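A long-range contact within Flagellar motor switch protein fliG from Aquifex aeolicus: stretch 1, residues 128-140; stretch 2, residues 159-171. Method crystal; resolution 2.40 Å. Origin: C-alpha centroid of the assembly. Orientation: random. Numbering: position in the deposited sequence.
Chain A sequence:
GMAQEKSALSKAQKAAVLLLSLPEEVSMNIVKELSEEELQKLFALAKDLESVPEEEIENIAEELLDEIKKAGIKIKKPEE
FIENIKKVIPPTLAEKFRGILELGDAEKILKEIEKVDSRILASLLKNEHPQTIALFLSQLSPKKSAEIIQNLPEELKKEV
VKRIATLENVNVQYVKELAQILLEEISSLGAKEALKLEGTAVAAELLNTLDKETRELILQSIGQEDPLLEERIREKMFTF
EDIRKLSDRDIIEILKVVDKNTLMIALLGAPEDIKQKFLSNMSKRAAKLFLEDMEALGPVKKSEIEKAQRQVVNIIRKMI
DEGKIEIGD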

# COMPACT_ATOMS: atom_id res chain seq x y z
N GLU A 128 -7.35 -1.71 22.12
CA GLU A 128 -8.40 -1.89 21.12
C GLU A 128 -9.69 -2.24 21.86
O GLU A 128 -9.66 -2.64 23.03
N HIS A 129 -10.83 -2.06 21.20
CA HIS A 129 -12.11 -2.39 21.81
C HIS A 129 -12.15 -3.92 22.04
O HIS A 129 -11.70 -4.66 21.19
N PRO A 130 -12.65 -4.38 23.22
CA PRO A 130 -12.67 -5.83 23.52
C PRO A 130 -13.30 -6.74 22.44
O PRO A 130 -12.85 -7.87 22.25
N GLN A 131 -14.37 -6.25 21.80
CA GLN A 131 -15.01 -6.95 20.67
C GLN A 131 -14.07 -7.13 19.47
O GLN A 131 -14.14 -8.14 18.78
N THR A 132 -13.23 -6.13 19.22
CA THR A 132 -12.20 -6.18 18.17
C THR A 132 -11.13 -7.23 18.48
O THR A 132 -10.68 -7.96 17.59
N ILE A 133 -10.72 -7.30 19.76
CA ILE A 133 -9.72 -8.28 20.20
C ILE A 133 -10.30 -9.70 20.07
O ILE A 133 -9.63 -10.61 19.57
N ALA A 134 -11.57 -9.86 20.46
CA ALA A 134 -12.29 -11.14 20.38
C ALA A 134 -12.43 -11.62 18.95
O ALA A 134 -12.18 -12.78 18.65
N LEU A 135 -12.86 -10.72 18.06
CA LEU A 135 -12.99 -11.02 16.63
C LEU A 135 -11.66 -11.45 16.01
O LEU A 135 -11.64 -12.35 15.16
N PHE A 136 -10.58 -10.80 16.41
CA PHE A 136 -9.21 -11.12 15.94
C PHE A 136 -8.74 -12.48 16.48
O PHE A 136 -8.26 -13.33 15.72
N LEU A 137 -8.86 -12.68 17.79
CA LEU A 137 -8.46 -13.93 18.43
C LEU A 137 -9.29 -15.13 17.98
O LEU A 137 -8.77 -16.23 17.91
N SER A 138 -10.57 -14.91 17.64
CA SER A 138 -11.44 -15.99 17.14
C SER A 138 -10.87 -16.70 15.90
O SER A 138 -11.16 -17.87 15.68
N GLN A 139 -10.07 -15.98 15.10
CA GLN A 139 -9.48 -16.52 13.86
C GLN A 139 -8.07 -17.10 14.00
O GLN A 139 -7.55 -17.62 13.03
N LEU A 140 -7.47 -17.00 15.19
CA LEU A 140 -6.12 -17.51 15.42
C LEU A 140 -6.17 -18.93 15.96
O LEU A 140 -7.23 -19.41 16.34
N GLU A 159 -12.99 -10.50 29.59
CA GLU A 159 -13.92 -9.81 28.70
C GLU A 159 -13.77 -10.24 27.24
O GLU A 159 -14.76 -10.32 26.52
N VAL A 160 -12.53 -10.50 26.82
CA VAL A 160 -12.26 -10.98 25.46
C VAL A 160 -12.79 -12.42 25.28
O VAL A 160 -13.44 -12.70 24.28
N VAL A 161 -12.53 -13.29 26.25
CA VAL A 161 -13.01 -14.68 26.20
C VAL A 161 -14.55 -14.77 26.23
O VAL A 161 -15.14 -15.61 25.55
N LYS A 162 -15.18 -13.91 27.04
CA LYS A 162 -16.64 -13.82 27.11
C LYS A 162 -17.23 -13.40 25.76
O LYS A 162 -18.27 -13.91 25.35
N ARG A 163 -16.58 -12.43 25.12
CA ARG A 163 -17.02 -11.93 23.82
C ARG A 163 -16.75 -12.93 22.70
O ARG A 163 -17.55 -13.03 21.76
N ILE A 164 -15.65 -13.67 22.79
CA ILE A 164 -15.40 -14.80 21.89
C ILE A 164 -16.52 -15.83 22.04
O ILE A 164 -17.04 -16.32 21.04
N ALA A 165 -16.90 -16.12 23.29
CA ALA A 165 -17.97 -17.07 23.61
C ALA A 165 -19.32 -16.72 22.97
O ALA A 165 -20.07 -17.61 22.55
N THR A 166 -19.63 -15.43 22.92
CA THR A 166 -20.90 -14.95 22.39
C THR A 166 -20.92 -14.81 20.86
O THR A 166 -21.99 -14.58 20.29
N LEU A 167 -19.77 -14.96 20.19
CA LEU A 167 -19.71 -14.84 18.72
C LEU A 167 -20.50 -15.94 18.05
O LEU A 167 -20.43 -17.10 18.44
N GLU A 168 -21.33 -15.53 17.09
CA GLU A 168 -22.04 -16.46 16.21
C GLU A 168 -21.55 -16.33 14.76
O GLU A 168 -21.74 -17.25 13.98
N ASN A 169 -20.97 -15.17 14.43
CA ASN A 169 -20.46 -14.86 13.10
C ASN A 169 -19.17 -14.03 13.21
O ASN A 169 -18.93 -13.35 14.21
N VAL A 170 -18.39 -14.06 12.14
CA VAL A 170 -17.20 -13.22 11.99
C VAL A 170 -17.00 -12.90 10.52
O VAL A 170 -16.98 -13.80 9.70
N ASN A 171 -16.86 -11.61 10.17
CA ASN A 171 -16.52 -11.22 8.80
C ASN A 171 -15.02 -11.38 8.59
O ASN A 171 -14.21 -10.73 9.25

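Helix 130-137 crosses helix 159-166 at -63°, with the axes 8.3 Å apart at closest approach. Ala 134 and Ile 164 lie near the crossing, their CA atoms 5.0 Å apart.

Glu 128 does not reach the other stretch. His 129 (chi1 t) caps its own helix: its ND1 accepts from Gln 131 N at 3.1 Å. Its CE1 lies over one face of the Arg 163 guanidinium, 3.9 Å from Arg 163 NH2. Pro 130 points toward stretch 2. Its CB is 3.6 Å from Arg 163 NH1 and 3.9 Å from Glu 159 CG. Arg 163 (chi1 m, chi2 t) is also held within its own helix by a salt bridge, NH1 to Glu 159 OE1 at 2.8 Å.

Gln 131 (chi1 t, chi2 p) starts sideways, but its end comes nearer. Its OE1 accepts a weak hydrogen bond from Arg 163 NE at 3.2 Å, and its NE2 lies 3.4 Å from Leu 167 CD2. Thr 132 points away.

Ile 133 (m, t) points in, its CG2 3.7 Å from Val 160 CG2. Val 160 (t) is a knob among Pro 130, Ile 133, Ala 134 and Leu 137. Ala 134 CB is 3.7 Å from both Arg 163 CB and Ile 164 CG1; this small side chain fits where the backbones come close.

Leu 135 (m, t) turns its end inward. Its CD2 is 4.0 Å from both Leu 167 CD2 and Val 170 CG2. Phe 136 points away. Leu 137 (m, t) places CD1 3.8 Å from Val 160 CG1 and CB 4.0 Å from Ile 164 CD1.

Ser 138 (p) sets CB 3.6 Å from Leu 167 CD1. Its OG donates to Leu 135 O at 2.8 Å and accepts from Gln 139 NE2 at 3.1 Å. Gln 139 (m, m) also brings NE2 to 3.4 Å from Val 170 CG1. Leu 140 is out of reach.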

# COMPACT_ATOMS: atom_id res chain seq x y z
CB GLU A 128 -7.99 -3.01 20.15
CG GLU A 128 -8.58 -2.89 18.76
CD GLU A 128 -8.01 -1.74 17.92
OE1 GLU A 128 -6.95 -1.16 18.29
OE2 GLU A 128 -8.62 -1.44 16.87
CB HIS A 129 -13.26 -1.98 20.89
CG HIS A 129 -14.61 -2.12 21.52
ND1 HIS A 129 -15.31 -3.31 21.51
CD2 HIS A 129 -15.40 -1.23 22.17
CE1 HIS A 129 -16.45 -3.15 22.15
NE2 HIS A 129 -16.54 -1.89 22.54
CB PRO A 130 -13.46 -5.91 24.82
CG PRO A 130 -13.25 -4.61 25.47
CD PRO A 130 -13.18 -3.60 24.36
CB GLN A 131 -16.29 -6.22 20.24
CG GLN A 131 -17.17 -6.98 19.21
CD GLN A 131 -17.75 -8.27 19.76
OE1 GLN A 131 -17.87 -8.43 20.96
NE2 GLN A 131 -18.14 -9.18 18.87
CB THR A 132 -11.52 -4.80 17.99
OG1 THR A 132 -12.53 -3.79 17.85
CG2 THR A 132 -10.61 -4.77 16.78
CB ILE A 133 -9.27 -8.06 21.67
CG1 ILE A 133 -8.75 -6.62 21.89
CG2 ILE A 133 -8.16 -9.05 22.04
CD1 ILE A 133 -8.29 -6.32 23.31
CB ALA A 134 -13.66 -11.01 21.02
CB LEU A 135 -13.57 -9.81 15.86
CG LEU A 135 -15.08 -9.58 15.99
CD1 LEU A 135 -15.46 -8.11 15.71
CD2 LEU A 135 -15.82 -10.53 15.06
CB PHE A 136 -8.23 -10.02 16.37
CG PHE A 136 -6.84 -10.17 15.80
CD1 PHE A 136 -6.56 -9.76 14.51
CD2 PHE A 136 -5.79 -10.65 16.58
CE1 PHE A 136 -5.28 -9.87 13.99
CE2 PHE A 136 -4.50 -10.77 16.07
CZ PHE A 136 -4.25 -10.37 14.77
CB LEU A 137 -8.46 -13.83 19.96
CG LEU A 137 -7.40 -12.93 20.64
CD1 LEU A 137 -7.42 -13.15 22.14
CD2 LEU A 137 -6.01 -13.19 20.11
CB SER A 138 -12.85 -15.47 16.78
OG SER A 138 -12.87 -14.84 15.50
CB GLN A 139 -9.45 -15.41 12.79
CG GLN A 139 -10.82 -14.88 12.41
CD GLN A 139 -11.73 -15.96 11.92
OE1 GLN A 139 -11.60 -16.46 10.80
NE2 GLN A 139 -12.66 -16.37 12.78
CB LEU A 140 -5.36 -16.62 16.40
CG LEU A 140 -5.13 -15.16 16.01
CD1 LEU A 140 -4.40 -14.44 17.16
CD2 LEU A 140 -4.36 -15.04 14.72
CB GLU A 159 -13.74 -8.29 28.83
CG GLU A 159 -14.84 -7.45 28.18
CD GLU A 159 -16.22 -7.64 28.82
OE1 GLU A 159 -17.23 -7.45 28.12
OE2 GLU A 159 -16.29 -8.00 30.02
CB VAL A 160 -10.76 -10.90 25.09
CG1 VAL A 160 -10.51 -11.53 23.73
CG2 VAL A 160 -10.29 -9.44 25.08
CB VAL A 161 -12.42 -15.54 27.35
CG1 VAL A 161 -13.04 -16.93 27.35
CG2 VAL A 161 -10.90 -15.64 27.22
CB LYS A 162 -17.06 -12.80 28.18
CG LYS A 162 -18.58 -12.70 28.42
CD LYS A 162 -18.97 -11.46 29.24
CE LYS A 162 -18.95 -10.19 28.37
NZ LYS A 162 -19.38 -8.97 29.12
CB ARG A 163 -16.39 -10.57 23.51
CG ARG A 163 -17.07 -9.42 24.25
CD ARG A 163 -16.51 -8.07 23.85
NE ARG A 163 -17.55 -7.03 23.84
CZ ARG A 163 -17.73 -6.09 24.77
NH1 ARG A 163 -16.93 -5.97 25.82
NH2 ARG A 163 -18.73 -5.22 24.62
CB ILE A 164 -14.03 -15.49 22.16
CG1 ILE A 164 -12.86 -14.57 21.75
CG2 ILE A 164 -13.94 -16.81 21.36
CD1 ILE A 164 -11.49 -15.04 22.28
CB ALA A 165 -18.14 -17.19 25.15
CB THR A 166 -21.29 -13.59 23.03
OG1 THR A 166 -20.27 -12.62 22.75
CG2 THR A 166 -21.42 -13.74 24.53
CB LEU A 167 -18.25 -14.90 18.19
CG LEU A 167 -17.32 -13.71 18.48
CD1 LEU A 167 -15.93 -13.95 17.91
CD2 LEU A 167 -17.88 -12.40 17.95
CB GLU A 168 -23.54 -16.19 16.26
CG GLU A 168 -24.17 -16.47 17.62
CD GLU A 168 -25.56 -15.89 17.74
OE1 GLU A 168 -26.30 -15.89 16.73
OE2 GLU A 168 -25.91 -15.41 18.84
CB ASN A 169 -21.47 -13.99 12.34
CG ASN A 169 -22.65 -14.78 11.80
OD1 ASN A 169 -22.51 -15.53 10.83
ND2 ASN A 169 -23.82 -14.53 12.35
CB VAL A 170 -15.91 -13.93 12.53
CG1 VAL A 170 -15.74 -15.30 11.91
CG2 VAL A 170 -14.68 -13.09 12.24
CB ASN A 171 -16.96 -9.79 8.50
CG ASN A 171 -16.75 -9.41 7.04
OD1 ASN A 171 -15.67 -9.00 6.64
ND2 ASN A 171 -17.80 -9.56 6.22